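Local coordinates for protein C2 toxin component I (Clostridium botulinum, PDB 2J3X) that acts as the enzymatic component of the binary C2 toxin, an ADP-ribosyltransferase whose target in the host cell is actin, at residues A[24-29]-A[176-181]; A[31-36]-A[89-94]. The protein carries 2 engineered substitutions. One frame throughout, in Å; residues are numbered along the deposited sequence. Where two conformers were deposited one is given.

Interaction 1 (A[24-29]-A[176-181])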
ATOM      1  N   GLU A  24      30.274   7.032 -10.385  1.00 13.83           N
ATOM      2  CA  GLU A  24      30.899   5.792 -10.907  1.00 14.38           C
ATOM      3  C   GLU A  24      29.785   4.747 -11.073  1.00 14.08           C
ATOM      4  O   GLU A  24      29.701   4.030 -12.069  1.00 14.94           O
ATOM      5  CB  GLU A  24      31.947   5.303  -9.915  1.00 15.12           C
ATOM      6  CG  GLU A  24      32.686   4.033 -10.264  1.00 18.29           C
ATOM      7  CD  GLU A  24      33.467   4.097 -11.577  1.00 27.16           C
ATOM      8  OE1 GLU A  24      33.756   5.200 -12.078  1.00 21.85           O
ATOM      9  OE2 GLU A  24      33.817   3.003 -12.094  1.00 28.61           O
ATOM     10  N   GLU A  25      28.873   4.718 -10.108  1.00 13.60           N
ATOM     11  CA  GLU A  25      27.845   3.685 -10.142  1.00 13.85           C
ATOM     12  C   GLU A  25      26.814   4.021 -11.209  1.00 13.43           C
ATOM     13  O   GLU A  25      26.302   3.110 -11.867  1.00 14.62           O
ATOM     14  CB  GLU A  25      27.206   3.627  -8.744  1.00 13.11           C
ATOM     15  CG  GLU A  25      28.086   2.926  -7.640  1.00 15.29           C
ATOM     16  CD  GLU A  25      28.403   1.477  -7.949  1.00 20.87           C
ATOM     17  OE1 GLU A  25      27.504   0.791  -8.501  1.00 25.55           O
ATOM     18  OE2 GLU A  25      29.563   1.023  -7.722  1.00 21.11           O
ATOM     19  N   GLU A  26      26.454   5.288 -11.345  1.00 13.37           N
ATOM     20  CA  GLU A  26      25.588   5.751 -12.446  1.00 15.42           C
ATOM     21  C   GLU A  26      26.186   5.421 -13.832  1.00 16.40           C
ATOM     22  O   GLU A  26      25.490   4.961 -14.744  1.00 16.37           O
ATOM     23  CB  GLU A  26      25.353   7.240 -12.369  1.00 15.82           C
ATOM     24  CG  GLU A  26      24.533   7.686 -11.135  1.00 17.34           C
ATOM     25  CD  GLU A  26      24.653   9.194 -10.820  1.00 20.10           C
ATOM     26  OE1 GLU A  26      25.342   9.913 -11.569  1.00 24.14           O
ATOM     27  OE2 GLU A  26      24.033   9.667  -9.826  1.00 24.25           O
ATOM     28  N   LYS A  27      27.494   5.622 -13.964  1.00 16.55           N
ATOM     29  CA  LYS A  27      28.204   5.341 -15.219  0.50 16.74           C
ATOM     30  C   LYS A  27      28.087   3.845 -15.513  1.00 16.28           C
ATOM     31  O   LYS A  27      27.775   3.448 -16.634  1.00 16.54           O
ATOM     32  CB  LYS A  27      29.681   5.784 -15.097  0.50 17.30           C
ATOM     33  CG  LYS A  27      30.682   5.122 -16.053  0.50 18.83           C
ATOM     34  CD  LYS A  27      32.137   5.468 -15.576  0.50 18.56           C
ATOM     35  CE  LYS A  27      33.199   4.590 -16.214  0.50 24.76           C
ATOM     36  NZ  LYS A  27      33.867   3.637 -15.235  0.50 22.03           N
ATOM     37  N   ARG A  28      28.360   3.002 -14.508  1.00 15.24           N
ATOM     38  CA  ARG A  28      28.259   1.546 -14.672  1.00 15.54           C
ATOM     39  C   ARG A  28      26.826   1.138 -15.071  1.00 16.75           C
ATOM     40  O   ARG A  28      26.643   0.297 -15.973  1.00 16.30           O
ATOM     41  CB  ARG A  28      28.687   0.789 -13.413  1.00 15.50           C
ATOM     42  CG  ARG A  28      30.196   0.976 -13.099  1.00 16.07           C
ATOM     43  CD  ARG A  28      30.588   0.350 -11.766  1.00 18.43           C
ATOM     44  NE  ARG A  28      32.028   0.451 -11.521  1.00 19.96           N
ATOM     45  CZ  ARG A  28      32.639   0.077 -10.382  1.00 20.81           C
ATOM     46  NH1 ARG A  28      31.945  -0.417  -9.334  1.00 20.30           N
ATOM     47  NH2 ARG A  28      33.954   0.200 -10.268  1.00 23.59           N
ATOM     48  N   TRP A  29      25.834   1.721 -14.375  1.00 14.49           N
ATOM     49  CA  TRP A  29      24.448   1.394 -14.652  1.00 15.39           C
ATOM     50  C   TRP A  29      24.117   1.747 -16.089  1.00 15.01           C
ATOM     51  O   TRP A  29      23.503   0.922 -16.804  1.00 13.93           O
ATOM     52  CB  TRP A  29      23.563   2.201 -13.705  1.00 14.45           C
ATOM     53  CG  TRP A  29      22.081   1.875 -13.743  1.00 15.51           C
ATOM     54  CD1 TRP A  29      21.475   0.722 -14.164  1.00 15.55           C
ATOM     55  CD2 TRP A  29      21.046   2.741 -13.255  1.00 14.16           C
ATOM     56  NE1 TRP A  29      20.069   0.844 -13.990  1.00 15.37           N
ATOM     57  CE2 TRP A  29      19.805   2.079 -13.450  1.00 16.03           C
ATOM     58  CE3 TRP A  29      21.049   4.054 -12.756  1.00 13.98           C
ATOM     59  CZ2 TRP A  29      18.577   2.661 -13.055  1.00 14.51           C
ATOM     60  CZ3 TRP A  29      19.816   4.667 -12.404  1.00 13.56           C
ATOM     61  CH2 TRP A  29      18.603   3.942 -12.553  1.00 14.98           C
ATOM     62  N   VAL A 176      21.073   4.425  -9.196  1.00 15.97           N
ATOM     63  CA  VAL A 176      21.711   5.487  -8.413  1.00 16.14           C
ATOM     64  C   VAL A 176      21.325   6.823  -8.966  1.00 18.37           C
ATOM     65  O   VAL A 176      21.369   7.055 -10.192  1.00 18.88           O
ATOM     66  CB  VAL A 176      23.270   5.330  -8.360  1.00 16.43           C
ATOM     67  CG1 VAL A 176      23.881   6.539  -7.592  1.00 15.13           C
ATOM     68  CG2 VAL A 176      23.618   3.993  -7.658  1.00 17.35           C
ATOM     69  N   LEU A 177      20.940   7.717  -8.050  1.00 18.58           N
ATOM     70  CA  LEU A 177      20.599   9.060  -8.418  1.00 19.59           C
ATOM     71  C   LEU A 177      21.438  10.044  -7.626  1.00 21.08           C
ATOM     72  O   LEU A 177      21.776   9.771  -6.486  1.00 19.64           O
ATOM     73  CB  LEU A 177      19.144   9.301  -8.050  1.00 20.87           C
ATOM     74  CG  LEU A 177      18.060   8.479  -8.760  1.00 20.57           C
ATOM     75  CD1 LEU A 177      16.718   9.000  -8.246  1.00 22.03           C
ATOM     76  CD2 LEU A 177      18.175   8.550 -10.312  1.00 22.16           C
ATOM     77  N   ASN A 178      21.742  11.223  -8.176  1.00 23.21           N
ATOM     78  CA  ASN A 178      22.321  12.251  -7.270  1.00 25.54           C
ATOM     79  C   ASN A 178      21.938  13.658  -7.652  1.00 27.35           C
ATOM     80  O   ASN A 178      21.602  13.897  -8.793  1.00 27.36           O
ATOM     81  CB  ASN A 178      23.831  12.188  -7.275  1.00 26.11           C
ATOM     82  CG  ASN A 178      24.394  12.761  -8.545  1.00 28.67           C
ATOM     83  OD1 ASN A 178      24.242  12.178  -9.611  1.00 29.13           O
ATOM     84  ND2 ASN A 178      24.976  13.962  -8.451  1.00 28.68           N
ATOM     85  N   ASP A 179      21.987  14.583  -6.706  1.00 29.16           N
ATOM     86  CA  ASP A 179      21.958  15.990  -7.070  1.00 32.18           C
ATOM     87  C   ASP A 179      23.269  16.631  -6.635  1.00 33.16           C
ATOM     88  O   ASP A 179      24.317  15.947  -6.571  1.00 35.26           O
ATOM     89  CB  ASP A 179      20.729  16.695  -6.504  1.00 32.50           C
ATOM     90  CG  ASP A 179      20.637  16.600  -5.003  1.00 34.80           C
ATOM     91  OD1 ASP A 179      21.665  16.332  -4.367  1.00 32.31           O
ATOM     92  OD2 ASP A 179      19.517  16.797  -4.454  1.00 41.01           O
ATOM     93  N   LYS A 180      23.252  17.915  -6.305  1.00 34.49           N
ATOM     94  CA  LYS A 180      24.515  18.511  -5.899  1.00 35.21           C
ATOM     95  C   LYS A 180      24.996  17.923  -4.579  1.00 33.53           C
ATOM     96  O   LYS A 180      26.166  17.593  -4.478  1.00 33.89           O
ATOM     97  CB  LYS A 180      24.507  20.064  -5.880  1.00 35.41           C
ATOM     98  CG  LYS A 180      25.929  20.695  -5.706  1.00 36.81           C
ATOM     99  CD  LYS A 180      25.919  22.188  -5.227  1.00 38.74           C
ATOM    100  CE  LYS A 180      25.888  23.177  -6.413  1.00 47.12           C
ATOM    101  NZ  LYS A 180      24.614  23.135  -7.246  1.00 49.61           N
ATOM    102  N   GLU A 181      24.127  17.800  -3.574  1.00 30.94           N
ATOM    103  CA  GLU A 181      24.639  17.435  -2.252  1.00 29.79           C
ATOM    104  C   GLU A 181      24.202  16.054  -1.742  1.00 27.54           C
ATOM    105  O   GLU A 181      24.701  15.587  -0.703  1.00 27.61           O
ATOM    106  CB  GLU A 181      24.302  18.502  -1.217  1.00 31.27           C
ATOM    107  CG  GLU A 181      25.022  19.861  -1.433  1.00 35.88           C
ATOM    108  CD  GLU A 181      26.546  19.820  -1.243  1.00 43.32           C
ATOM    109  OE1 GLU A 181      27.155  18.721  -1.144  1.00 46.01           O
ATOM    110  OE2 GLU A 181      27.150  20.921  -1.190  1.00 46.69           O
TER
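The Trp29 indole meets Val176 obliquely, its CZ3 lying 3.5 Å from Val176 N. The planes of the Glu26 carboxylate and the Asn178 amide are 30° apart, and Glu26 OE2 comes within 2.5 Å of Asn178 OD1. Lys23 holds these groups together, with a salt bridge to Glu26 and a hydrogen bond to Asn178 OD1. One face of the Arg28 guanidinium carries Glu24 CG, offset toward the rim. This is helix-on-sheet packing in the N-terminal ADP-ribosyltransferase-like domain: helix 15-30 lies against 175-178, an outermost strand of its mixed sheet. The axes of 24-29 and 176-178 approach to 8.0 Å and run at 133°. Val176 is the hub. Glu26 crosses it at about a right angle, its CG 3.8 Å from Val176 CG1 and 3.4 Å from Val176 O, while Glu25 CB touches Val176 CG2 at 3.8 Å. Trp29 CG lies anti to the backbone N (chi1 -173°); the six-membered ring meets Val176, while NE1, on the side of the indole away from the strand, bonds to Ala88 O of helix 77-90. The chain of Glu25 bends at chi2, and its OE1 is taken by Tyr174 OH. Glu24, Glu25, Lys27 and Arg28 form a salt-bridge network along the helix, and Arg28 also pairs with a sulfate, probably from the crystallisation liquor. At the end of the strand, Asn178 ND2 donates to Asp179 O at 2.8 Å.

Interaction 2 (A[31-36]-A[89-94]). With SO4 (sulfate ion), chain S.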
ATOM      1  N   THR A  31      25.824   1.885 -18.677  1.00 17.14           N
ATOM      2  CA  THR A  31      26.363   0.973 -19.722  1.00 18.42           C
ATOM      3  C   THR A  31      25.399  -0.155 -20.079  1.00 18.95           C
ATOM      4  O   THR A  31      25.573  -0.811 -21.109  1.00 18.93           O
ATOM      5  CB  THR A  31      27.727   0.393 -19.394  1.00 17.79           C
ATOM      6  OG1 THR A  31      27.636  -0.563 -18.326  1.00 21.13           O
ATOM      7  CG2 THR A  31      28.685   1.534 -18.984  1.00 20.84           C
ATOM      8  N   LYS A  32      24.384  -0.378 -19.236  1.00 16.82           N
ATOM      9  CA  LYS A  32      23.485  -1.492 -19.448  1.00 15.84           C
ATOM     10  C   LYS A  32      22.149  -1.003 -20.028  1.00 15.24           C
ATOM     11  O   LYS A  32      21.247  -1.828 -20.257  1.00 15.79           O
ATOM     12  CB  LYS A  32      23.211  -2.219 -18.133  1.00 15.81           C
ATOM     13  CG  LYS A  32      24.469  -2.818 -17.451  1.00 19.43           C
ATOM     14  CD  LYS A  32      24.107  -3.296 -16.065  1.00 21.22           C
ATOM     15  CE  LYS A  32      25.219  -3.202 -15.053  1.00 23.37           C
ATOM     16  NZ  LYS A  32      24.845  -4.126 -13.953  1.00 20.30           N
ATOM     17  N   LEU A  33      22.018   0.309 -20.228  1.00 14.77           N
ATOM     18  CA  LEU A  33      20.705   0.856 -20.628  1.00 15.50           C
ATOM     19  C   LEU A  33      20.643   1.277 -22.087  1.00 17.47           C
ATOM     20  O   LEU A  33      21.657   1.675 -22.674  1.00 19.39           O
ATOM     21  CB  LEU A  33      20.336   2.064 -19.746  1.00 14.59           C
ATOM     22  CG  LEU A  33      20.436   1.790 -18.243  1.00 15.01           C
ATOM     23  CD1 LEU A  33      19.917   3.006 -17.497  1.00 16.16           C
ATOM     24  CD2 LEU A  33      19.626   0.555 -17.909  1.00 16.97           C
ATOM     25  N   ASN A  34      19.427   1.271 -22.636  1.00 18.47           N
ATOM     26  CA  ASN A  34      19.182   1.792 -23.965  1.00 19.61           C
ATOM     27  C   ASN A  34      18.836   3.280 -23.821  1.00 20.40           C
ATOM     28  O   ASN A  34      18.645   3.760 -22.679  1.00 19.30           O
ATOM     29  CB  ASN A  34      18.138   0.922 -24.679  1.00 20.39           C
ATOM     30  CG  ASN A  34      16.743   1.014 -24.061  1.00 20.82           C
ATOM     31  OD1 ASN A  34      16.361   2.055 -23.536  1.00 21.06           O
ATOM     32  ND2 ASN A  34      15.948  -0.051 -24.191  1.00 22.82           N
ATOM     33  N   ASN A  35      18.784   4.017 -24.932  1.00 20.67           N
ATOM     34  CA  ASN A  35      18.582   5.464 -24.914  0.50 21.27           C
ATOM     35  C   ASN A  35      17.298   5.878 -24.200  1.00 21.25           C
ATOM     36  O   ASN A  35      17.299   6.818 -23.418  1.00 21.70           O
ATOM     37  CB  ASN A  35      18.554   6.020 -26.361  0.50 22.27           C
ATOM     38  CG  ASN A  35      18.328   7.542 -26.421  0.50 22.35           C
ATOM     39  OD1 ASN A  35      19.056   8.325 -25.810  0.50 22.80           O
ATOM     40  ND2 ASN A  35      17.325   7.956 -27.183  0.50 20.82           N
ATOM     41  N   LEU A  36      16.199   5.192 -24.502  1.00 19.76           N
ATOM     42  CA  LEU A  36      14.907   5.554 -23.837  1.00 19.92           C
ATOM     43  C   LEU A  36      14.935   5.355 -22.314  1.00 17.86           C
ATOM     44  O   LEU A  36      14.437   6.198 -21.553  1.00 17.47           O
ATOM     45  CB  LEU A  36      13.731   4.835 -24.463  1.00 20.37           C
ATOM     46  CG  LEU A  36      13.485   5.410 -25.880  1.00 23.33           C
ATOM     47  CD1 LEU A  36      12.467   4.530 -26.547  1.00 25.71           C
ATOM     48  CD2 LEU A  36      13.051   6.907 -25.864  1.00 25.12           C
ATOM     49  N   LEU A  89      15.982  -0.688 -13.614  1.00 12.31           N
ATOM     50  CA  LEU A  89      16.323  -1.226 -12.278  1.00 14.54           C
ATOM     51  C   LEU A  89      16.602  -2.745 -12.306  1.00 15.60           C
ATOM     52  O   LEU A  89      17.430  -3.235 -11.558  1.00 15.68           O
ATOM     53  CB  LEU A  89      15.210  -0.885 -11.263  1.00 13.70           C
ATOM     54  CG  LEU A  89      15.074   0.605 -10.946  1.00 12.42           C
ATOM     55  CD1 LEU A  89      13.790   0.806 -10.089  1.00 13.64           C
ATOM     56  CD2 LEU A  89      16.267   1.057 -10.106  1.00 16.77           C
ATOM     57  N   LEU A  90      15.867  -3.482 -13.154  1.00 16.10           N
ATOM     58  CA  LEU A  90      15.992  -4.953 -13.238  1.00 18.58           C
ATOM     59  C   LEU A  90      17.383  -5.356 -13.698  1.00 19.15           C
ATOM     60  O   LEU A  90      17.819  -6.482 -13.453  1.00 19.07           O
ATOM     61  CB  LEU A  90      14.949  -5.516 -14.229  1.00 19.67           C
ATOM     62  CG  LEU A  90      13.728  -6.198 -13.636  1.00 25.26           C
ATOM     63  CD1 LEU A  90      13.468  -5.794 -12.199  1.00 29.08           C
ATOM     64  CD2 LEU A  90      12.496  -6.046 -14.534  1.00 27.07           C
ATOM     65  N   LYS A  91      18.066  -4.428 -14.361  1.00 19.34           N
ATOM     66  CA  LYS A  91      19.350  -4.710 -15.010  1.00 21.34           C
ATOM     67  C   LYS A  91      20.529  -4.592 -14.043  1.00 20.95           C
ATOM     68  O   LYS A  91      21.664  -4.907 -14.391  1.00 21.67           O
ATOM     69  CB  LYS A  91      19.533  -3.762 -16.192  1.00 21.52           C
ATOM     70  CG  LYS A  91      18.650  -4.143 -17.412  1.00 22.56           C
ATOM     71  CD  LYS A  91      18.704  -3.103 -18.526  1.00 24.47           C
ATOM     72  CE  LYS A  91      18.012  -3.611 -19.828  1.00 25.77           C
ATOM     73  NZ  LYS A  91      18.233  -2.597 -20.947  1.00 33.93           N
ATOM     74  N   ASN A  92      20.270  -4.171 -12.813  1.00 19.11           N
ATOM     75  CA  ASN A  92      21.347  -3.762 -11.935  1.00 18.07           C
ATOM     76  C   ASN A  92      21.110  -4.240 -10.525  1.00 18.09           C
ATOM     77  O   ASN A  92      20.138  -3.841  -9.908  1.00 17.73           O
ATOM     78  CB  ASN A  92      21.408  -2.235 -11.991  1.00 18.61           C
ATOM     79  CG  ASN A  92      22.771  -1.683 -11.666  1.00 21.25           C
ATOM     80  OD1 ASN A  92      23.769  -2.117 -12.247  1.00 20.75           O
ATOM     81  ND2 ASN A  92      22.817  -0.662 -10.826  1.00 18.71           N
ATOM     82  N   THR A  93      21.959  -5.126  -9.998  1.00 18.16           N
ATOM     83  CA  THR A  93      21.703  -5.708  -8.688  1.00 18.37           C
ATOM     84  C   THR A  93      22.850  -5.476  -7.704  1.00 19.63           C
ATOM     85  O   THR A  93      24.038  -5.555  -8.099  1.00 19.60           O
ATOM     86  CB  THR A  93      21.460  -7.213  -8.785  1.00 19.72           C
ATOM     87  OG1 THR A  93      22.556  -7.838  -9.466  1.00 19.10           O
ATOM     88  CG2 THR A  93      20.182  -7.503  -9.608  1.00 19.11           C
ATOM     89  N   LEU A  94      22.516  -5.259  -6.426  1.00 17.63           N
ATOM     90  CA  LEU A  94      23.533  -4.976  -5.402  1.00 18.92           C
ATOM     91  C   LEU A  94      24.496  -6.139  -5.206  1.00 20.38           C
ATOM     92  O   LEU A  94      24.054  -7.288  -5.124  1.00 19.86           O
ATOM     93  CB  LEU A  94      22.875  -4.695  -4.052  1.00 16.55           C
ATOM     94  CG  LEU A  94      22.243  -3.282  -4.003  1.00 15.67           C
ATOM     95  CD1 LEU A  94      21.336  -3.188  -2.781  1.00 14.59           C
ATOM     96  CD2 LEU A  94      23.335  -2.156  -4.006  1.00 15.44           C
TER
HETATM   97  S   SO4 S1449      19.825   2.224 -27.855  1.00 88.66           S
HETATM   98  O1  SO4 S1449      20.216   2.727 -29.172  1.00 89.64           O
HETATM   99  O2  SO4 S1449      20.321   0.866 -27.655  1.00 88.21           O
HETATM  100  O3  SO4 S1449      20.374   3.099 -26.821  1.00 88.83           O
HETATM  101  O4  SO4 S1449      18.370   2.200 -27.788  1.00 89.55           O
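Two lysine ammonium groups carry the contact: Lys32 NZ bonds chiefly to Asn92 OD1, Lys91 NZ to the backbone O of Lys32. The bond from Lys32 NZ to Asn92 OD1 measures 2.8 Å, in the plane of the amide carbonyl and with a C=O...N angle of 147°; the two side chains cross at about a right angle. A weak bond runs from the same NZ to Lys91 O. Lys91 NZ donates to Lys32 O at 3.2 Å, again in the carbonyl plane, at 152°. The Lys91 chain is extended beyond CG, and its NZ also makes a salt bridge with Glu37. Apolar contact is slighter: Leu33 CD2 packs on Lys91 CD at 3.8 Å. Capping and anion binding occur at the start of helix 35-42. Asn34 is its N-cap, with OD1 accepting from Glu37 N, while Asn35 N donates to a sulfate oxygen, O3, at 2.6 Å. That sulfate, probably from the crystallisation liquor, would suit the partial positive charge of a helix N-terminus. The result is a surface contact in which the link between helices 15-30 and 35-42 is bonded to the chain leaving helix 77-90, with Leu33 also resting on Ala88 of that helix. Asn92, bonded to Tyr174 through both backbone and ND2, connects this contact to the residues that lead into strand 175-178.

In the fold
Interaction 2 is nested within the loop that interaction 1 closes, and their centres lie 13 Å apart. Trp29 joins them directly: its CD1 packs on Asn92 CB at 3.7 Å, and its CZ2 on Leu89 CD2 at 4.1 Å. Tyr174, just before strand 175-178, is a partner common to both. Thr31 OG1, bonded to Arg28 O, marks the passage from the helix of interaction 1 into the link used by interaction 2. Both contacts lie far from the middle of the chain, about 28 and 26 Å between centres. In binary toxins of this kind the transferase site belongs to the C-terminal domain, so both are probably structural.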